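Local coordinates for R.Ecl18kI (Enterobacter cloacae, PDB 2GB7), which recognizes the double-stranded DNA sequence 5'-CCNGG-3' as a type II restriction endonuclease and cleaves it before the first C, at residues P66-F71 against Q114-R119; E187-V192 against I218-E223. The protein carries 1 engineered substitution. All blocks are in the same frame, centred on the assembly; numbering follows the deposited sequence.

Contact 1 (P66-F71 against Q114-R119). With nucleotides of chain A; nucleotides of chain B.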
loop_
_atom_site.group_PDB
_atom_site.type_symbol
_atom_site.label_atom_id
_atom_site.label_comp_id
_atom_site.label_asym_id
_atom_site.label_seq_id
_atom_site.Cartn_x
_atom_site.Cartn_y
_atom_site.Cartn_z
ATOM N N PRO F 66 19.750 -5.157 -13.916
ATOM C CA PRO F 66 21.099 -5.744 -13.810
ATOM C C PRO F 66 21.946 -5.125 -12.702
ATOM O O PRO F 66 22.692 -5.833 -12.017
ATOM C CB PRO F 66 21.727 -5.432 -15.175
ATOM C CG PRO F 66 20.580 -5.259 -16.081
ATOM C CD PRO F 66 19.502 -4.636 -15.271
ATOM N N PHE F 67 21.810 -3.820 -12.516
ATOM C CA PHE F 67 22.547 -3.102 -11.494
ATOM C C PHE F 67 22.082 -3.523 -10.096
ATOM O O PHE F 67 22.904 -3.747 -9.216
ATOM C CB PHE F 67 22.382 -1.601 -11.688
ATOM C CG PHE F 67 23.297 -0.774 -10.841
ATOM C CD1 PHE F 67 24.577 -0.454 -11.283
ATOM C CD2 PHE F 67 22.863 -0.287 -9.607
ATOM C CE1 PHE F 67 25.432 0.321 -10.496
ATOM C CE2 PHE F 67 23.707 0.485 -8.802
ATOM C CZ PHE F 67 24.986 0.785 -9.238
ATOM N N GLU F 68 20.770 -3.624 -9.908
ATOM C CA GLU F 68 20.217 -4.096 -8.645
ATOM C C GLU F 68 20.651 -5.540 -8.355
ATOM O O GLU F 68 20.945 -5.888 -7.197
ATOM C CB GLU F 68 18.690 -4.000 -8.651
ATOM C CG GLU F 68 18.096 -4.266 -7.257
ATOM C CD GLU F 68 16.729 -4.891 -7.291
ATOM O OE1 GLU F 68 16.542 -5.926 -7.965
ATOM O OE2 GLU F 68 15.844 -4.366 -6.603
ATOM N N LYS F 69 20.676 -6.376 -9.394
ATOM C CA LYS F 69 21.140 -7.766 -9.231
ATOM C C LYS F 69 22.585 -7.820 -8.745
ATOM O O LYS F 69 22.915 -8.575 -7.805
ATOM C CB LYS F 69 20.966 -8.579 -10.522
ATOM C CG LYS F 69 21.152 -10.102 -10.318
ATOM C CD LYS F 69 21.327 -10.846 -11.623
ATOM C CE LYS F 69 20.001 -11.042 -12.367
ATOM N NZ LYS F 69 20.184 -11.881 -13.602
ATOM N N GLU F 70 23.450 -7.035 -9.385
ATOM C CA GLU F 70 24.858 -6.929 -8.993
ATOM C C GLU F 70 25.029 -6.339 -7.582
ATOM O O GLU F 70 25.899 -6.770 -6.814
ATOM C CB GLU F 70 25.730 -6.200 -10.047
ATOM C CG GLU F 70 25.257 -4.803 -10.508
ATOM C CD GLU F 70 26.185 -4.182 -11.580
ATOM N N PHE F 71 24.172 -5.383 -7.238
ATOM C CA PHE F 71 24.138 -4.831 -5.891
ATOM C C PHE F 71 23.794 -5.889 -4.843
ATOM O O PHE F 71 24.479 -6.034 -3.824
ATOM C CB PHE F 71 23.103 -3.698 -5.860
ATOM C CG PHE F 71 22.896 -3.106 -4.511
ATOM C CD1 PHE F 71 23.808 -2.181 -3.994
ATOM C CD2 PHE F 71 21.788 -3.464 -3.749
ATOM C CE1 PHE F 71 23.608 -1.615 -2.741
ATOM C CE2 PHE F 71 21.584 -2.908 -2.499
ATOM C CZ PHE F 71 22.486 -1.966 -2.001
ATOM N N GLN F 114 11.179 -2.590 -1.126
ATOM C CA GLN F 114 10.671 -1.274 -0.668
ATOM C C GLN F 114 11.230 -0.130 -1.507
ATOM O O GLN F 114 10.524 0.871 -1.816
ATOM C CB GLN F 114 10.986 -1.064 0.802
ATOM C CG GLN F 114 10.359 -2.112 1.714
ATOM C CD GLN F 114 8.844 -1.932 1.850
ATOM O OE1 GLN F 114 8.077 -2.115 0.889
ATOM N NE2 GLN F 114 8.412 -1.528 3.038
ATOM N N SER F 115 12.493 -0.284 -1.900
ATOM C CA SER F 115 13.090 0.675 -2.814
ATOM C C SER F 115 12.390 0.600 -4.173
ATOM O O SER F 115 12.043 1.629 -4.739
ATOM C CB SER F 115 14.589 0.404 -2.959
ATOM O OG SER F 115 15.163 1.118 -4.051
ATOM N N ARG F 116 12.223 -0.609 -4.713
ATOM C CA ARG F 116 11.497 -0.800 -5.967
ATOM C C ARG F 116 10.119 -0.142 -5.990
ATOM O O ARG F 116 9.738 0.496 -6.984
ATOM C CB ARG F 116 11.317 -2.268 -6.266
ATOM C CG ARG F 116 12.564 -3.011 -6.698
ATOM C CD ARG F 116 12.125 -4.412 -7.046
ATOM N NE ARG F 116 13.234 -5.207 -7.585
ATOM C CZ ARG F 116 13.073 -6.262 -8.366
ATOM N NH1 ARG F 116 11.868 -6.712 -8.671
ATOM N NH2 ARG F 116 14.151 -6.912 -8.810
ATOM N N ARG F 117 9.357 -0.299 -4.908
ATOM C CA ARG F 117 7.999 0.280 -4.828
ATOM C C ARG F 117 8.067 1.782 -4.873
ATOM O O ARG F 117 7.350 2.431 -5.673
ATOM C CB ARG F 117 7.309 -0.222 -3.557
ATOM C CG ARG F 117 6.899 -1.687 -3.673
ATOM C CD ARG F 117 6.613 -2.294 -2.312
ATOM N NE ARG F 117 6.854 -3.738 -2.321
ATOM C CZ ARG F 117 6.045 -4.704 -1.873
ATOM N NH1 ARG F 117 4.850 -4.430 -1.333
ATOM N NH2 ARG F 117 6.468 -5.969 -1.962
ATOM N N SER F 118 8.929 2.360 -4.037
ATOM C CA SER F 118 9.084 3.808 -3.990
ATOM C C SER F 118 9.586 4.401 -5.309
ATOM O O SER F 118 9.001 5.372 -5.847
ATOM C CB SER F 118 10.011 4.226 -2.859
ATOM O OG SER F 118 9.961 5.643 -2.824
ATOM N N ARG F 119 10.624 3.764 -5.838
ATOM C CA ARG F 119 11.197 4.113 -7.146
ATOM C C ARG F 119 10.228 3.928 -8.289
ATOM O O ARG F 119 10.187 4.786 -9.165
ATOM C CB ARG F 119 12.480 3.321 -7.428
ATOM C CG ARG F 119 13.615 3.698 -6.460
ATOM C CD ARG F 119 14.899 2.936 -6.769
ATOM N NE ARG F 119 15.268 3.209 -8.135
ATOM C CZ ARG F 119 16.238 4.035 -8.500
ATOM N NH1 ARG F 119 17.024 4.592 -7.585
ATOM N NH2 ARG F 119 16.432 4.285 -9.794
ATOM P P DG A 8 15.383 0.882 3.961
ATOM O OP1 DG A 8 16.634 0.210 3.509
ATOM O OP2 DG A 8 15.435 1.841 5.087
ATOM O "O5'" DG A 8 14.773 1.599 2.678
ATOM C "C5'" DG A 8 14.418 0.819 1.542
ATOM C "C4'" DG A 8 13.865 1.698 0.448
ATOM O "O4'" DG A 8 12.553 2.183 0.813
ATOM C "C3'" DG A 8 14.703 2.932 0.128
ATOM O "O3'" DG A 8 14.700 3.117 -1.285
ATOM C "C2'" DG A 8 13.959 4.053 0.833
ATOM C "C1'" DG A 8 12.516 3.595 0.719
ATOM N N9 DG A 8 11.618 4.078 1.763
ATOM C C8 DG A 8 11.740 3.880 3.116
ATOM N N7 DG A 8 10.753 4.393 3.800
ATOM C C5 DG A 8 9.933 4.971 2.842
ATOM C C6 DG A 8 8.708 5.671 2.983
ATOM O O6 DG A 8 8.080 5.919 4.021
ATOM N N1 DG A 8 8.215 6.095 1.754
ATOM C C2 DG A 8 8.824 5.877 0.542
ATOM N N2 DG A 8 8.200 6.378 -0.532
ATOM N N3 DG A 8 9.964 5.220 0.397
ATOM C C4 DG A 8 10.459 4.798 1.579
ATOM P P DG A 7 10.088 -1.211 8.192
ATOM O OP1 DG A 7 10.254 -2.486 8.948
ATOM O OP2 DG A 7 9.718 0.021 8.923
ATOM O "O5'" DG A 7 11.421 -0.945 7.362
ATOM C "C5'" DG A 7 11.914 -1.944 6.469
ATOM C "C4'" DG A 7 12.366 -1.323 5.167
ATOM O "O4'" DG A 7 11.224 -0.816 4.435
ATOM C "C3'" DG A 7 13.347 -0.160 5.284
ATOM O "O3'" DG A 7 14.316 -0.288 4.233
ATOM C "C2'" DG A 7 12.454 1.062 5.133
ATOM C "C1'" DG A 7 11.363 0.573 4.192
ATOM N N9 DG A 7 10.050 1.184 4.392
ATOM C C8 DG A 7 9.429 1.431 5.591
ATOM N N7 DG A 7 8.246 1.968 5.458
ATOM C C5 DG A 7 8.073 2.085 4.085
ATOM C C6 DG A 7 6.979 2.590 3.337
ATOM O O6 DG A 7 5.906 3.033 3.753
ATOM N N1 DG A 7 7.223 2.535 1.968
ATOM C C2 DG A 7 8.369 2.043 1.390
ATOM N N2 DG A 7 8.416 2.080 0.048
ATOM N N3 DG A 7 9.393 1.556 2.077
ATOM C C4 DG A 7 9.181 1.612 3.411
ATOM P P DG B 6 8.697 -5.476 -6.507
ATOM O OP1 DG B 6 8.946 -4.375 -5.542
ATOM O OP2 DG B 6 9.706 -6.558 -6.658
ATOM O "O5'" DG B 6 7.322 -6.190 -6.149
ATOM C "C5'" DG B 6 6.187 -5.447 -5.704
ATOM C "C4'" DG B 6 5.049 -6.396 -5.413
ATOM O "O4'" DG B 6 4.008 -5.757 -4.644
ATOM C "C3'" DG B 6 4.360 -6.977 -6.646
ATOM O "O3'" DG B 6 4.007 -8.328 -6.360
ATOM C "C2'" DG B 6 3.097 -6.141 -6.754
ATOM C "C1'" DG B 6 2.771 -5.982 -5.290
ATOM N N9 DG B 6 1.869 -4.906 -4.910
ATOM C C8 DG B 6 1.229 -3.989 -5.709
ATOM N N7 DG B 6 0.458 -3.177 -5.032
ATOM C C5 DG B 6 0.608 -3.588 -3.713
ATOM C C6 DG B 6 0.013 -3.102 -2.518
ATOM O O6 DG B 6 -0.807 -2.188 -2.382
ATOM N N1 DG B 6 0.459 -3.806 -1.399
ATOM C C2 DG B 6 1.356 -4.848 -1.428
ATOM N N2 DG B 6 1.683 -5.396 -0.249
ATOM N N3 DG B 6 1.897 -5.318 -2.534
ATOM C C4 DG B 6 1.484 -4.644 -3.627
#
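E68 OE1 accepts a nearly straight hydrogen bond from R116 NH2 at 2.7 Å, one arm of a two-armed salt bridge. The other arm runs from R116 NE to E68 OE2 over 2.9 Å, so the guanidinium meets the carboxylate side-on, one nitrogen to each oxygen. Both oxygens are approached on their syn sides, and the two flat groups lie 15° apart; gripped by two bonds, the arginine head is held against rotation. R116 reaches across because its chain is extended from CG to NE (chi2 -175°, chi3 176°), while E68 bends at chi2 to bring its carboxylate round. The nearest backbones, at these same two residues, stay 9.7 Å apart between CA atoms, so between these two segments the bridge is made by the side chains. The remaining nitrogen, R116 NH1, bonds to the DG6 phosphate of chain B through OP2 at 3.0 Å; E68 thus acts as a second-shell residue that positions a phosphate-binding arginine. Two other members of 114-119 meet guanine bases: Q114 O accepts a hydrogen bond from N2 of DG7 of chain A at 3.1 Å, and S118 OG accepts one from N2 of DG8 of chain A at 3.0 Å. Q114 OE1 also bonds to R117 of the second subunit. The arrangement is that of a DNA-binding helix meeting guanines at their minor-groove edge, with a neighbouring helix buttressing its phosphate contact.

Contact 2 (E187-V192 against I218-E223). With nucleotides of chain B; nucleotides of chain A.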
loop_
_atom_site.group_PDB
_atom_site.type_symbol
_atom_site.label_atom_id
_atom_site.label_comp_id
_atom_site.label_asym_id
_atom_site.label_seq_id
_atom_site.Cartn_x
_atom_site.Cartn_y
_atom_site.Cartn_z
ATOM N N GLU F 187 -6.421 -1.689 -4.004
ATOM C CA GLU F 187 -7.477 -0.870 -3.359
ATOM C C GLU F 187 -7.102 0.610 -3.132
ATOM O O GLU F 187 -7.929 1.445 -2.678
ATOM C CB GLU F 187 -7.862 -1.517 -2.028
ATOM C CG GLU F 187 -7.109 -0.938 -0.867
ATOM C CD GLU F 187 -5.619 -1.304 -0.807
ATOM O OE1 GLU F 187 -5.128 -2.116 -1.630
ATOM O OE2 GLU F 187 -4.925 -0.745 0.088
ATOM N N ARG F 188 -5.847 0.922 -3.437
ATOM C CA ARG F 188 -5.258 2.251 -3.234
ATOM C C ARG F 188 -5.881 3.358 -4.044
ATOM O O ARG F 188 -5.724 4.512 -3.657
ATOM C CB ARG F 188 -3.743 2.202 -3.477
ATOM C CG ARG F 188 -3.029 1.383 -2.344
ATOM C CD ARG F 188 -1.511 1.176 -2.643
ATOM N NE ARG F 188 -1.256 0.188 -3.686
ATOM C CZ ARG F 188 -1.067 0.436 -4.980
ATOM N NH1 ARG F 188 -1.117 1.686 -5.501
ATOM N NH2 ARG F 188 -0.886 -0.586 -5.785
ATOM N N TRP F 189 -6.632 3.016 -5.087
ATOM C CA TRP F 189 -7.420 4.025 -5.808
ATOM C C TRP F 189 -8.401 4.777 -4.899
ATOM O O TRP F 189 -8.782 5.879 -5.201
ATOM C CB TRP F 189 -8.188 3.421 -6.992
ATOM C CG TRP F 189 -9.158 2.356 -6.582
ATOM C CD1 TRP F 189 -8.933 1.014 -6.580
ATOM C CD2 TRP F 189 -10.496 2.543 -6.078
ATOM N NE1 TRP F 189 -10.048 0.342 -6.124
ATOM C CE2 TRP F 189 -11.024 1.264 -5.815
ATOM C CE3 TRP F 189 -11.300 3.672 -5.839
ATOM C CZ2 TRP F 189 -12.311 1.070 -5.290
ATOM C CZ3 TRP F 189 -12.588 3.487 -5.327
ATOM C CH2 TRP F 189 -13.095 2.212 -5.080
ATOM N N GLN F 190 -8.810 4.140 -3.805
ATOM C CA GLN F 190 -9.738 4.748 -2.862
ATOM C C GLN F 190 -9.171 6.036 -2.280
ATOM O O GLN F 190 -9.939 6.901 -1.828
ATOM C CB GLN F 190 -10.063 3.736 -1.757
ATOM C CG GLN F 190 -10.883 2.521 -2.290
ATOM C CD GLN F 190 -10.967 1.346 -1.300
ATOM O OE1 GLN F 190 -10.374 1.388 -0.228
ATOM N NE2 GLN F 190 -11.618 0.262 -1.715
ATOM N N GLU F 191 -7.836 6.190 -2.307
ATOM C CA GLU F 191 -7.196 7.422 -1.801
ATOM C C GLU F 191 -7.583 8.624 -2.645
ATOM O O GLU F 191 -7.578 9.755 -2.157
ATOM C CB GLU F 191 -5.679 7.263 -1.809
ATOM C CG GLU F 191 -5.225 6.091 -0.886
ATOM C CD GLU F 191 -3.751 5.738 -1.033
ATOM O OE1 GLU F 191 -3.076 6.367 -1.897
ATOM O OE2 GLU F 191 -3.274 4.797 -0.297
ATOM N N VAL F 192 -7.871 8.374 -3.921
ATOM C CA VAL F 192 -8.060 9.476 -4.873
ATOM C C VAL F 192 -9.387 10.221 -4.620
ATOM O O VAL F 192 -9.327 11.427 -4.456
ATOM C CB VAL F 192 -7.864 9.022 -6.341
ATOM C CG1 VAL F 192 -7.913 10.218 -7.249
ATOM C CG2 VAL F 192 -6.489 8.333 -6.493
ATOM N N ILE F 218 -14.155 1.453 -11.728
ATOM C CA ILE F 218 -14.373 2.512 -12.721
ATOM C C ILE F 218 -15.584 3.355 -12.367
ATOM O O ILE F 218 -15.537 4.611 -12.422
ATOM C CB ILE F 218 -14.540 1.911 -14.147
ATOM C CG1 ILE F 218 -13.209 1.358 -14.592
ATOM C CG2 ILE F 218 -14.937 3.012 -15.132
ATOM C CD1 ILE F 218 -13.277 0.329 -15.770
ATOM N N ASN F 219 -16.674 2.681 -12.018
ATOM C CA ASN F 219 -17.924 3.393 -11.748
ATOM C C ASN F 219 -17.869 4.217 -10.467
ATOM O O ASN F 219 -18.376 5.335 -10.405
ATOM C CB ASN F 219 -19.058 2.392 -11.691
ATOM C CG ASN F 219 -19.389 1.811 -13.052
ATOM O OD1 ASN F 219 -18.959 2.325 -14.086
ATOM N ND2 ASN F 219 -20.136 0.720 -13.050
ATOM N N ILE F 220 -17.219 3.683 -9.441
ATOM C CA ILE F 220 -17.080 4.480 -8.211
ATOM C C ILE F 220 -16.195 5.687 -8.472
ATOM O O ILE F 220 -16.522 6.796 -8.053
ATOM C CB ILE F 220 -16.484 3.629 -7.072
ATOM C CG1 ILE F 220 -17.484 2.554 -6.672
ATOM C CG2 ILE F 220 -16.061 4.511 -5.916
ATOM C CD1 ILE F 220 -16.898 1.436 -5.804
ATOM N N LEU F 221 -15.098 5.491 -9.200
ATOM C CA LEU F 221 -14.240 6.612 -9.568
ATOM C C LEU F 221 -15.023 7.646 -10.393
ATOM O O LEU F 221 -14.886 8.838 -10.187
ATOM C CB LEU F 221 -12.997 6.114 -10.343
ATOM C CG LEU F 221 -12.042 5.364 -9.413
ATOM C CD1 LEU F 221 -10.990 4.753 -10.303
ATOM C CD2 LEU F 221 -11.410 6.311 -8.370
ATOM N N TYR F 222 -15.824 7.152 -11.331
ATOM C CA TYR F 222 -16.635 8.011 -12.205
ATOM C C TYR F 222 -17.548 8.918 -11.397
ATOM O O TYR F 222 -17.644 10.130 -11.689
ATOM C CB TYR F 222 -17.434 7.132 -13.161
ATOM C CG TYR F 222 -18.329 7.895 -14.096
ATOM C CD1 TYR F 222 -17.814 8.453 -15.267
ATOM C CD2 TYR F 222 -19.671 8.053 -13.805
ATOM C CE1 TYR F 222 -18.635 9.150 -16.141
ATOM C CE2 TYR F 222 -20.511 8.735 -14.688
ATOM C CZ TYR F 222 -19.976 9.282 -15.832
ATOM O OH TYR F 222 -20.828 9.957 -16.683
ATOM N N GLU F 223 -18.198 8.347 -10.390
ATOM C CA GLU F 223 -19.118 9.148 -9.564
ATOM C C GLU F 223 -18.338 10.189 -8.783
ATOM O O GLU F 223 -18.877 11.255 -8.426
ATOM C CB GLU F 223 -19.862 8.227 -8.605
ATOM C CG GLU F 223 -21.012 8.921 -7.806
ATOM C CD GLU F 223 -20.548 9.708 -6.584
ATOM O OE1 GLU F 223 -19.517 9.325 -5.966
ATOM O OE2 GLU F 223 -21.212 10.728 -6.254
ATOM P P DC B 4 2.532 4.292 -6.922
ATOM O OP1 DC B 4 2.649 4.386 -8.397
ATOM O OP2 DC B 4 1.242 4.624 -6.256
ATOM O "O5'" DC B 4 2.947 2.825 -6.461
ATOM C "C5'" DC B 4 4.209 2.283 -6.819
ATOM C "C4'" DC B 4 4.376 0.915 -6.200
ATOM O "O4'" DC B 4 4.428 1.054 -4.759
ATOM C "C3'" DC B 4 3.243 -0.068 -6.500
ATOM O "O3'" DC B 4 3.772 -1.382 -6.694
ATOM C "C2'" DC B 4 2.406 -0.034 -5.233
ATOM C "C1'" DC B 4 3.449 0.223 -4.156
ATOM N N1 DC B 4 2.919 0.928 -2.980
ATOM C C2 DC B 4 3.233 0.451 -1.693
ATOM O O2 DC B 4 4.023 -0.497 -1.572
ATOM N N3 DC B 4 2.669 1.044 -0.618
ATOM C C4 DC B 4 1.832 2.076 -0.783
ATOM N N4 DC B 4 1.252 2.590 0.309
ATOM C C5 DC B 4 1.542 2.614 -2.071
ATOM C C6 DC B 4 2.103 2.014 -3.131
ATOM P P DG B 6 8.697 -5.476 -6.507
ATOM O OP1 DG B 6 8.946 -4.375 -5.542
ATOM O OP2 DG B 6 9.706 -6.558 -6.658
ATOM O "O5'" DG B 6 7.322 -6.190 -6.149
ATOM C "C5'" DG B 6 6.187 -5.447 -5.704
ATOM C "C4'" DG B 6 5.049 -6.396 -5.413
ATOM O "O4'" DG B 6 4.008 -5.757 -4.644
ATOM C "C3'" DG B 6 4.360 -6.977 -6.646
ATOM O "O3'" DG B 6 4.007 -8.328 -6.360
ATOM C "C2'" DG B 6 3.097 -6.141 -6.754
ATOM C "C1'" DG B 6 2.771 -5.982 -5.290
ATOM N N9 DG B 6 1.869 -4.906 -4.910
ATOM C C8 DG B 6 1.229 -3.989 -5.709
ATOM N N7 DG B 6 0.458 -3.177 -5.032
ATOM C C5 DG B 6 0.608 -3.588 -3.713
ATOM C C6 DG B 6 0.013 -3.102 -2.518
ATOM O O6 DG B 6 -0.807 -2.188 -2.382
ATOM N N1 DG B 6 0.459 -3.806 -1.399
ATOM C C2 DG B 6 1.356 -4.848 -1.428
ATOM N N2 DG B 6 1.683 -5.396 -0.249
ATOM N N3 DG B 6 1.897 -5.318 -2.534
ATOM C C4 DG B 6 1.484 -4.644 -3.627
ATOM P P DC A 4 -3.529 -3.501 7.484
ATOM O OP1 DC A 4 -3.614 -3.629 8.960
ATOM O OP2 DC A 4 -4.189 -2.349 6.802
ATOM O "O5'" DC A 4 -2.004 -3.537 7.033
ATOM C "C5'" DC A 4 -1.192 -4.672 7.328
ATOM C "C4'" DC A 4 0.161 -4.524 6.676
ATOM O "O4'" DC A 4 0.008 -4.620 5.239
ATOM C "C3'" DC A 4 0.831 -3.179 6.955
ATOM O "O3'" DC A 4 2.223 -3.355 7.214
ATOM C "C2'" DC A 4 0.612 -2.395 5.675
ATOM C "C1'" DC A 4 0.589 -3.485 4.614
ATOM N N1 DC A 4 -0.233 -3.134 3.445
ATOM C C2 DC A 4 0.313 -3.276 2.164
ATOM O O2 DC A 4 1.442 -3.774 2.043
ATOM N N3 DC A 4 -0.407 -2.870 1.089
ATOM C C4 DC A 4 -1.625 -2.350 1.260
ATOM N N4 DC A 4 -2.276 -1.916 0.179
ATOM C C5 DC A 4 -2.223 -2.242 2.549
ATOM C C6 DC A 4 -1.498 -2.640 3.603
#
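W189 and L221 are the closest backbone positions, 8.2 Å between CA atoms, where the short 3-10 segment 188-190 faces the last turns of helix 215-223. The 3-10 turn is marked by the bond from Q190 N to E187 O and leads into helix 191-199. The join is apolar and rests on one indole: the six-membered ring of W189 meets I220 and L221 obliquely, CZ3 and CH2 against I220 and CE3 against L221. I220 crosses the tryptophan at about a right angle and sets CG2 3.7 Å from W189 CZ3, while L221 brings CD2 to 3.7 Å from W189 CE3. The indole takes this direction because its CG lies between the backbone N and the carbonyl carbon (chi1 60°). Q190 CG packs over one of its faces. The preceding residues turn to the DNA: R188 NE bonds to O6 of DG6 of chain B at 2.7 Å and R188 NH2 to N7 of that base at 3.0 Å, the major-groove reading of a guanine, and E187 OE2 accepts a hydrogen bond from N4 of DC4 of chain A at 2.9 Å. L221 also packs on V226 and V228 of strand 226-230, and V192 on V226 and on M204 and L206 of strand 204-207, so both segments rest on the central sheet.

From the N terminus, helix 49-77 is tied first: contact 1 links it to the long helix 102-134 and closes a largely helical loop of 42 residues. Contact 2 follows separately, after strand 177-181, and closes a shorter loop of 25 residues holding most of helix 191-199 and strand 204-207. The two are in series, neither nested nor crossed, with centres 29 Å apart and nearest atoms about 8 Å apart. Contact 1 belongs to the elongated helical part, contact 2 to the sheet-bearing part. The same DNA joins them: DG6 of chain B meets R116 by its phosphate and R188 by its base, and both regions touch the second subunit.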